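Long-range contact in DUF3299 domain-containing protein (Pseudomonas aeruginosa, PDB 4HSP), which is of unknown function but belongs to the DUF3299 family of the OB clan and is probably made with a signal peptide: residues A[112-124]-A[134-146]. Sequence-based numbering, arbitrary orientation.
Sequences YQPFWVEGTFKVE and GYRMQASKVTPYE. With EDO (1,2-ethanediol), chain J.
Trp116 and Tyr145 meet as near-parallel rings, planes 19° apart but slid so far that they barely overlap: Tyr145 CD2 comes over the rim of the indole, 3.4 Å from Trp116 NE1, and CE2 packs against CZ2 of the six-membered ring. The indole N-H itself is spent on a water, which passes the link on to Glu146 O. On the other side of the sheet, Val117 CG1 lies 3.8 Å from Ala139 CB, and the Val117 and Met137 side chains run past each other in opposite directions, CG1 meeting the selenium. Further along, Phe121 and Tyr135 form a second pair of near-parallel rings that barely overlap, Phe121 CZ 3.5 Å from Tyr135 CD1; with chi1 at -165°, the Phe121 ring swings beside its own carbonyl carbon and toward that tyrosine.

These side chains ride on an antiparallel hairpin that bends sharply at Gly119 and Ser140, consistent with the strongly coiled strands of an OB-type barrel. A classic beta bulge sits at the bend: Glu118 O accepts from both Ser140 N (2.8 Å) and Lys141 N (3.3 Å), shifting the register by one. Beyond it, Lys122 N donates to Arg136 O and Arg136 N to Lys122 O, each 2.9 Å.

Past this pair Glu124 OE2 faces Arg136 NH1 at 3.3 Å, well out of the guanidinium plane and thus by charge alone, while OE1 takes a weak bond from Lys122 NZ. Arg136 NE donates to O1 of an ethanediol, probably from the crystallisation liquor.

Strand 55-68 pairs antiparallel with strands 115-118 and 120-122 along their other edge, and Lys58 makes a cation-pi contact with Trp116. Tyr145 OH bonds Pro24 O of a second subunit.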
ATOM      1  N   TYR A 112      -1.917   6.461   1.086  1.00 63.80           N
ATOM      2  CA  TYR A 112      -2.302   5.500   2.136  1.00 62.43           C
ATOM      3  C   TYR A 112      -2.564   6.257   3.437  1.00 64.72           C
ATOM      4  O   TYR A 112      -3.128   5.716   4.382  1.00 64.44           O
ATOM      5  CB  TYR A 112      -1.159   4.453   2.330  1.00 66.05           C
ATOM      6  CG  TYR A 112       0.163   5.079   2.758  1.00 70.80           C
ATOM      7  CD1 TYR A 112       1.011   5.675   1.824  1.00 74.27           C
ATOM      8  CD2 TYR A 112       0.517   5.166   4.105  1.00 71.79           C
ATOM      9  CE1 TYR A 112       2.173   6.342   2.221  1.00 76.80           C
ATOM     10  CE2 TYR A 112       1.687   5.818   4.509  1.00 73.95           C
ATOM     11  CZ  TYR A 112       2.510   6.408   3.562  1.00 84.12           C
ATOM     12  OH  TYR A 112       3.675   7.040   3.937  1.00 89.47           O
ATOM     13  N   GLN A 113      -2.099   7.505   3.497  1.00 61.45           N
ATOM     14  CA  GLN A 113      -2.190   8.361   4.682  1.00 59.33           C
ATOM     15  C   GLN A 113      -3.223   9.456   4.483  1.00 59.18           C
ATOM     16  O   GLN A 113      -3.540   9.783   3.322  1.00 56.65           O
ATOM     17  CB  GLN A 113      -0.802   8.975   4.981  1.00 61.89           C
ATOM     18  CG  GLN A 113      -0.368  10.068   4.020  1.00 70.22           C
ATOM     19  CD  GLN A 113       1.113  10.257   4.019  1.00 78.60           C
ATOM     20  OE1 GLN A 113       1.734  10.606   5.024  1.00 76.88           O
ATOM     21  NE2 GLN A 113       1.705  10.033   2.877  1.00 70.52           N
ATOM     22  N   PRO A 114      -3.747  10.053   5.594  1.00 52.91           N
ATOM     23  CA  PRO A 114      -4.654  11.184   5.424  1.00 50.15           C
ATOM     24  C   PRO A 114      -3.849  12.449   5.158  1.00 53.29           C
ATOM     25  O   PRO A 114      -2.634  12.497   5.409  1.00 54.18           O
ATOM     26  CB  PRO A 114      -5.413  11.237   6.754  1.00 50.32           C
ATOM     27  CG  PRO A 114      -4.553  10.532   7.736  1.00 55.31           C
ATOM     28  CD  PRO A 114      -3.431   9.844   7.027  1.00 53.04           C
ATOM     29  N   PHE A 115      -4.526  13.461   4.634  1.00 49.05           N
ATOM     30  CA  PHE A 115      -3.953  14.767   4.330  1.00 49.49           C
ATOM     31  C   PHE A 115      -4.805  15.893   4.853  1.00 51.51           C
ATOM     32  O   PHE A 115      -5.968  15.687   5.152  1.00 50.08           O
ATOM     33  CB  PHE A 115      -3.838  14.947   2.811  1.00 52.11           C
ATOM     34  CG  PHE A 115      -2.801  14.087   2.148  1.00 54.94           C
ATOM     35  CD1 PHE A 115      -3.091  12.773   1.781  1.00 56.17           C
ATOM     36  CD2 PHE A 115      -1.542  14.592   1.858  1.00 57.84           C
ATOM     37  CE1 PHE A 115      -2.126  11.969   1.176  1.00 57.52           C
ATOM     38  CE2 PHE A 115      -0.575  13.782   1.259  1.00 61.59           C
ATOM     39  CZ  PHE A 115      -0.876  12.477   0.925  1.00 58.89           C
ATOM     40  N   TRP A 116      -4.209  17.087   4.947  1.00 49.61           N
ATOM     41  CA  TRP A 116      -4.839  18.384   5.160  1.00 49.66           C
ATOM     42  C   TRP A 116      -4.944  19.038   3.772  1.00 51.91           C
ATOM     43  O   TRP A 116      -3.934  19.161   3.081  1.00 49.74           O
ATOM     44  CB  TRP A 116      -4.033  19.291   6.131  1.00 49.78           C
ATOM     45  CG  TRP A 116      -4.140  18.903   7.571  1.00 50.14           C
ATOM     46  CD1 TRP A 116      -3.180  18.302   8.338  1.00 53.32           C
ATOM     47  CD2 TRP A 116      -5.303  19.020   8.397  1.00 48.86           C
ATOM     48  NE1 TRP A 116      -3.694  17.987   9.574  1.00 52.51           N
ATOM     49  CE2 TRP A 116      -4.994  18.425   9.643  1.00 52.74           C
ATOM     50  CE3 TRP A 116      -6.585  19.567   8.205  1.00 49.18           C
ATOM     51  CZ2 TRP A 116      -5.906  18.399  10.702  1.00 50.68           C
ATOM     52  CZ3 TRP A 116      -7.492  19.529   9.252  1.00 49.35           C
ATOM     53  CH2 TRP A 116      -7.165  18.920  10.471  1.00 49.58           C
ATOM     54  N   VAL A 117      -6.162  19.370   3.333  1.00 50.04           N
ATOM     55  CA  VAL A 117      -6.377  20.083   2.068  1.00 51.29           C
ATOM     56  C   VAL A 117      -6.869  21.516   2.414  1.00 57.08           C
ATOM     57  O   VAL A 117      -7.948  21.673   2.985  1.00 56.11           O
ATOM     58  CB  VAL A 117      -7.340  19.367   1.075  1.00 52.74           C
ATOM     59  CG1 VAL A 117      -7.529  20.212  -0.175  1.00 53.32           C
ATOM     60  CG2 VAL A 117      -6.854  17.966   0.714  1.00 51.35           C
ATOM     61  N   GLU A 118      -6.078  22.528   2.071  1.00 56.06           N
ATOM     62  CA  GLU A 118      -6.391  23.950   2.255  1.00 57.13           C
ATOM     63  C   GLU A 118      -6.631  24.591   0.918  1.00 62.95           C
ATOM     64  O   GLU A 118      -5.873  24.332  -0.019  1.00 64.81           O
ATOM     65  CB  GLU A 118      -5.218  24.696   2.940  1.00 60.02           C
ATOM     66  CG  GLU A 118      -4.742  24.082   4.246  1.00 74.63           C
ATOM     67  CD  GLU A 118      -3.529  24.733   4.878  1.00 97.89           C
ATOM     68  OE1 GLU A 118      -3.281  25.928   4.596  1.00 83.96           O
ATOM     69  OE2 GLU A 118      -2.840  24.058   5.679  1.00 98.14           O
ATOM     70  N   GLY A 119      -7.591  25.502   0.846  1.00 58.73           N
ATOM     71  CA  GLY A 119      -7.848  26.251  -0.384  1.00 58.83           C
ATOM     72  C   GLY A 119      -9.184  26.950  -0.426  1.00 59.70           C
ATOM     73  O   GLY A 119      -9.885  26.988   0.572  1.00 57.09           O
ATOM     74  N   THR A 120      -9.543  27.521  -1.576  1.00 59.60           N
ATOM     75  CA  THR A 120     -10.825  28.206  -1.773  1.00 59.21           C
ATOM     76  C   THR A 120     -11.909  27.138  -1.847  1.00 61.31           C
ATOM     77  O   THR A 120     -11.813  26.194  -2.642  1.00 61.75           O
ATOM     78  CB  THR A 120     -10.775  29.122  -3.017  1.00 65.04           C
ATOM     79  OG1 THR A 120      -9.632  29.978  -2.909  1.00 69.53           O
ATOM     80  CG2 THR A 120     -12.050  29.956  -3.186  1.00 56.97           C
ATOM     81  N   PHE A 121     -12.923  27.289  -0.996  1.00 55.82           N
ATOM     82  CA  PHE A 121     -14.023  26.362  -0.823  1.00 53.66           C
ATOM     83  C   PHE A 121     -15.293  26.889  -1.466  1.00 59.08           C
ATOM     84  O   PHE A 121     -15.750  27.966  -1.124  1.00 60.66           O
ATOM     85  CB  PHE A 121     -14.226  26.116   0.683  1.00 54.12           C
ATOM     86  CG  PHE A 121     -15.078  24.924   1.034  1.00 53.71           C
ATOM     87  CD1 PHE A 121     -14.543  23.647   1.041  1.00 56.41           C
ATOM     88  CD2 PHE A 121     -16.415  25.079   1.362  1.00 55.29           C
ATOM     89  CE1 PHE A 121     -15.324  22.547   1.403  1.00 55.69           C
ATOM     90  CE2 PHE A 121     -17.206  23.972   1.681  1.00 56.43           C
ATOM     91  CZ  PHE A 121     -16.651  22.719   1.726  1.00 53.39           C
ATOM     92  N   LYS A 122     -15.894  26.090  -2.347  1.00 57.19           N
ATOM     93  CA  LYS A 122     -17.110  26.402  -3.103  1.00 59.06           C
ATOM     94  C   LYS A 122     -18.224  25.395  -2.855  1.00 61.47           C
ATOM     95  O   LYS A 122     -17.979  24.186  -2.820  1.00 60.01           O
ATOM     96  CB  LYS A 122     -16.802  26.373  -4.622  1.00 64.78           C
ATOM     97  CG  LYS A 122     -16.374  27.660  -5.273  1.00 88.54           C
ATOM     98  CD  LYS A 122     -16.525  27.493  -6.797  1.00106.28           C
ATOM     99  CE  LYS A 122     -17.689  28.278  -7.376  1.00122.03           C
ATOM    100  NZ  LYS A 122     -19.019  27.762  -6.939  1.00127.54           N
ATOM    101  N   VAL A 123     -19.456  25.886  -2.802  1.00 59.83           N
ATOM    102  CA  VAL A 123     -20.659  25.072  -2.669  1.00 59.06           C
ATOM    103  C   VAL A 123     -21.226  25.003  -4.086  1.00 69.90           C
ATOM    104  O   VAL A 123     -21.991  25.874  -4.517  1.00 71.81           O
ATOM    105  CB  VAL A 123     -21.641  25.622  -1.602  1.00 61.64           C
ATOM    106  CG1 VAL A 123     -22.877  24.746  -1.514  1.00 60.57           C
ATOM    107  CG2 VAL A 123     -20.968  25.722  -0.235  1.00 59.67           C
ATOM    108  N   GLU A 124     -20.712  24.026  -4.847  1.00 68.83           N
ATOM    109  CA  GLU A 124     -21.005  23.787  -6.256  1.00 70.66           C
ATOM    110  C   GLU A 124     -20.990  22.305  -6.517  1.00 73.14           C
ATOM    111  O   GLU A 124     -20.112  21.597  -6.019  1.00 71.54           O
ATOM    112  CB  GLU A 124     -19.952  24.492  -7.127  1.00 74.42           C
ATOM    113  CG  GLU A 124     -20.321  24.620  -8.599  1.00 94.84           C
ATOM    114  CD  GLU A 124     -19.187  24.943  -9.561  1.00127.51           C
ATOM    115  OE1 GLU A 124     -18.242  25.671  -9.173  1.00128.79           O
ATOM    116  OE2 GLU A 124     -19.255  24.467 -10.718  1.00122.73           O
ATOM    117  N   GLY A 134     -21.117  17.727  -3.414  1.00 48.16           N
ATOM    118  CA  GLY A 134     -21.855  18.974  -3.244  1.00 47.35           C
ATOM    119  C   GLY A 134     -20.932  20.149  -3.005  1.00 51.33           C
ATOM    120  O   GLY A 134     -21.382  21.297  -3.003  1.00 52.22           O
ATOM    121  N   TYR A 135     -19.623  19.857  -2.861  1.00 47.96           N
ATOM    122  CA  TYR A 135     -18.556  20.810  -2.580  1.00 49.23           C
ATOM    123  C   TYR A 135     -17.379  20.663  -3.518  1.00 54.27           C
ATOM    124  O   TYR A 135     -17.080  19.561  -3.982  1.00 54.16           O
ATOM    125  CB  TYR A 135     -18.053  20.647  -1.131  1.00 49.51           C
ATOM    126  CG  TYR A 135     -19.148  20.778  -0.096  1.00 50.31           C
ATOM    127  CD1 TYR A 135     -19.734  22.012   0.179  1.00 52.72           C
ATOM    128  CD2 TYR A 135     -19.648  19.655   0.567  1.00 49.45           C
ATOM    129  CE1 TYR A 135     -20.752  22.139   1.126  1.00 51.16           C
ATOM    130  CE2 TYR A 135     -20.672  19.771   1.512  1.00 49.95           C
ATOM    131  CZ  TYR A 135     -21.215  21.018   1.792  1.00 52.27           C
ATOM    132  OH  TYR A 135     -22.212  21.155   2.723  1.00 51.68           O
ATOM    133  N   ARG A 136     -16.693  21.790  -3.769  1.00 51.90           N
ATOM    134  CA  ARG A 136     -15.489  21.873  -4.589  1.00 53.01           C
ATOM    135  C   ARG A 136     -14.414  22.685  -3.853  1.00 60.73           C
ATOM    136  O   ARG A 136     -14.719  23.544  -3.017  1.00 59.18           O
ATOM    137  CB  ARG A 136     -15.775  22.495  -5.973  1.00 53.45           C
ATOM    138  CG  ARG A 136     -16.668  21.694  -6.893  1.00 59.63           C
ATOM    139  CD  ARG A 136     -16.949  22.481  -8.138  1.00 70.43           C
ATOM    140  NE  ARG A 136     -16.065  22.088  -9.234  1.00 90.02           N
ATOM    141  CZ  ARG A 136     -16.484  21.608 -10.401  1.00110.33           C
ATOM    142  NH1 ARG A 136     -17.785  21.477 -10.646  1.00 92.70           N
ATOM    143  NH2 ARG A 136     -15.607  21.265 -11.336  1.00107.13           N
HETATM  144  N   MSE A 137     -13.158  22.424  -4.191  1.00 61.54           N
HETATM  145  CA  MSE A 137     -12.014  23.116  -3.614  1.00 63.85           C
HETATM  146  C   MSE A 137     -10.875  23.222  -4.631  1.00 68.79           C
HETATM  147  O   MSE A 137     -10.542  22.263  -5.332  1.00 69.24           O
HETATM  148  CB  MSE A 137     -11.552  22.384  -2.353  1.00 65.81           C
HETATM  149  CG  MSE A 137     -10.474  23.071  -1.546  1.00 76.78           C
HETATM  150 SE   MSE A 137     -10.625  22.457   0.318  0.75 87.27          SE
HETATM  151  CE  MSE A 137     -10.912  24.105   1.053  1.00 85.28           C
ATOM    152  N   GLN A 138     -10.316  24.416  -4.722  1.00 65.57           N
ATOM    153  CA  GLN A 138      -9.137  24.723  -5.500  1.00 66.44           C
ATOM    154  C   GLN A 138      -8.061  24.822  -4.447  1.00 69.25           C
ATOM    155  O   GLN A 138      -7.997  25.812  -3.716  1.00 70.64           O
ATOM    156  CB  GLN A 138      -9.341  26.006  -6.326  1.00 69.69           C
ATOM    157  CG  GLN A 138      -8.187  26.330  -7.271  1.00 76.81           C
ATOM    158  CD  GLN A 138      -7.958  25.277  -8.334  1.00 82.72           C
ATOM    159  OE1 GLN A 138      -8.884  24.855  -9.035  1.00 72.58           O
ATOM    160  NE2 GLN A 138      -6.706  24.845  -8.485  1.00 70.71           N
ATOM    161  N   ALA A 139      -7.330  23.735  -4.252  1.00 63.06           N
ATOM    162  CA  ALA A 139      -6.333  23.649  -3.203  1.00 62.58           C
ATOM    163  C   ALA A 139      -5.078  24.511  -3.459  1.00 72.34           C
ATOM    164  O   ALA A 139      -4.533  24.533  -4.570  1.00 75.83           O
ATOM    165  CB  ALA A 139      -5.928  22.204  -2.983  1.00 61.53           C
ATOM    166  N   SER A 140      -4.631  25.198  -2.385  1.00 68.70           N
ATOM    167  CA  SER A 140      -3.410  25.999  -2.252  1.00 70.46           C
ATOM    168  C   SER A 140      -2.303  25.116  -1.679  1.00 73.68           C
ATOM    169  O   SER A 140      -1.117  25.324  -1.969  1.00 76.72           O
ATOM    170  CB  SER A 140      -3.630  27.178  -1.293  1.00 73.49           C
ATOM    171  OG  SER A 140      -4.895  27.812  -1.400  1.00 84.46           O
ATOM    172  N   LYS A 141      -2.703  24.156  -0.809  1.00 65.22           N
ATOM    173  CA  LYS A 141      -1.808  23.258  -0.095  1.00 63.05           C
ATOM    174  C   LYS A 141      -2.480  21.924   0.214  1.00 63.54           C
ATOM    175  O   LYS A 141      -3.637  21.874   0.653  1.00 61.93           O
ATOM    176  CB  LYS A 141      -1.380  23.939   1.209  1.00 64.20           C
ATOM    177  CG  LYS A 141      -0.099  23.447   1.849  1.00 73.97           C
ATOM    178  CD  LYS A 141       0.009  24.059   3.250  1.00 85.96           C
ATOM    179  CE  LYS A 141       1.401  24.096   3.830  1.00101.76           C
ATOM    180  NZ  LYS A 141       1.360  24.299   5.304  1.00108.45           N
ATOM    181  N   VAL A 142      -1.741  20.844  -0.047  1.00 58.45           N
ATOM    182  CA  VAL A 142      -2.085  19.454   0.246  1.00 55.89           C
ATOM    183  C   VAL A 142      -0.880  18.925   0.997  1.00 64.02           C
ATOM    184  O   VAL A 142       0.215  18.854   0.448  1.00 68.48           O
ATOM    185  CB  VAL A 142      -2.495  18.586  -0.959  1.00 58.08           C
ATOM    186  CG1 VAL A 142      -2.984  17.219  -0.479  1.00 56.40           C
ATOM    187  CG2 VAL A 142      -3.578  19.283  -1.783  1.00 57.34           C
ATOM    188  N   THR A 143      -1.052  18.711   2.285  1.00 59.45           N
ATOM    189  CA  THR A 143       0.017  18.331   3.190  1.00 59.88           C
ATOM    190  C   THR A 143      -0.423  17.133   4.006  1.00 61.92           C
ATOM    191  O   THR A 143      -1.586  17.070   4.411  1.00 57.74           O
ATOM    192  CB  THR A 143       0.417  19.533   4.093  1.00 71.68           C
ATOM    193  OG1 THR A 143      -0.713  20.376   4.373  1.00 66.89           O
ATOM    194  CG2 THR A 143       1.500  20.373   3.462  1.00 78.83           C
ATOM    195  N   PRO A 144       0.495  16.167   4.263  1.00 60.22           N
ATOM    196  CA  PRO A 144       0.112  14.995   5.064  1.00 58.21           C
ATOM    197  C   PRO A 144      -0.357  15.373   6.462  1.00 60.77           C
ATOM    198  O   PRO A 144       0.150  16.330   7.057  1.00 61.53           O
ATOM    199  CB  PRO A 144       1.396  14.160   5.115  1.00 61.65           C
ATOM    200  CG  PRO A 144       2.222  14.628   3.915  1.00 67.09           C
ATOM    201  CD  PRO A 144       1.917  16.096   3.840  1.00 62.82           C
ATOM    202  N   TYR A 145      -1.380  14.649   6.949  1.00 55.60           N
ATOM    203  CA  TYR A 145      -1.946  14.772   8.293  1.00 54.64           C
ATOM    204  C   TYR A 145      -0.897  14.245   9.249  1.00 63.37           C
ATOM    205  O   TYR A 145      -0.514  13.071   9.178  1.00 63.69           O
ATOM    206  CB  TYR A 145      -3.260  13.978   8.376  1.00 52.75           C
ATOM    207  CG  TYR A 145      -4.029  14.092   9.671  1.00 53.14           C
ATOM    208  CD1 TYR A 145      -3.738  13.264  10.757  1.00 54.31           C
ATOM    209  CD2 TYR A 145      -5.144  14.921   9.770  1.00 53.25           C
ATOM    210  CE1 TYR A 145      -4.482  13.323  11.934  1.00 51.46           C
ATOM    211  CE2 TYR A 145      -5.917  14.965  10.932  1.00 52.54           C
ATOM    212  CZ  TYR A 145      -5.572  14.175  12.016  1.00 55.85           C
ATOM    213  OH  TYR A 145      -6.344  14.219  13.145  1.00 53.77           O
ATOM    214  N   GLU A 146      -0.382  15.121  10.096  1.00 63.28           N
ATOM    215  CA  GLU A 146       0.676  14.724  10.995  1.00 65.72           C
ATOM    216  C   GLU A 146       0.108  14.268  12.321  1.00 70.36           C
ATOM    217  O   GLU A 146      -0.724  14.962  12.946  1.00 69.50           O
ATOM    218  CB  GLU A 146       1.694  15.852  11.191  1.00 69.29           C
ATOM    219  CG  GLU A 146       2.550  16.144   9.959  1.00 92.36           C
ATOM    220  CD  GLU A 146       3.707  15.211   9.621  1.00131.20           C
ATOM    221  OE1 GLU A 146       3.977  14.268  10.404  1.00143.60           O
ATOM    222  OE2 GLU A 146       4.356  15.436   8.572  1.00120.88           O
TER
HETATM  223  C1  EDO J 209     -12.815  22.961  -8.923  1.00 92.35           C
HETATM  224  O1  EDO J 209     -13.163  21.826  -8.113  1.00 91.98           O
HETATM  225  C2  EDO J 209     -12.309  24.171  -8.077  1.00 91.57           C
HETATM  226  O2  EDO J 209     -13.405  25.008  -7.707  1.00 90.54           O
HETATM  227  O   HOH W   1      -2.675  16.788  12.172  1.00 69.22           O
HETATM  228  O   HOH W   2      -6.907  28.425  -4.235  1.00 71.25           O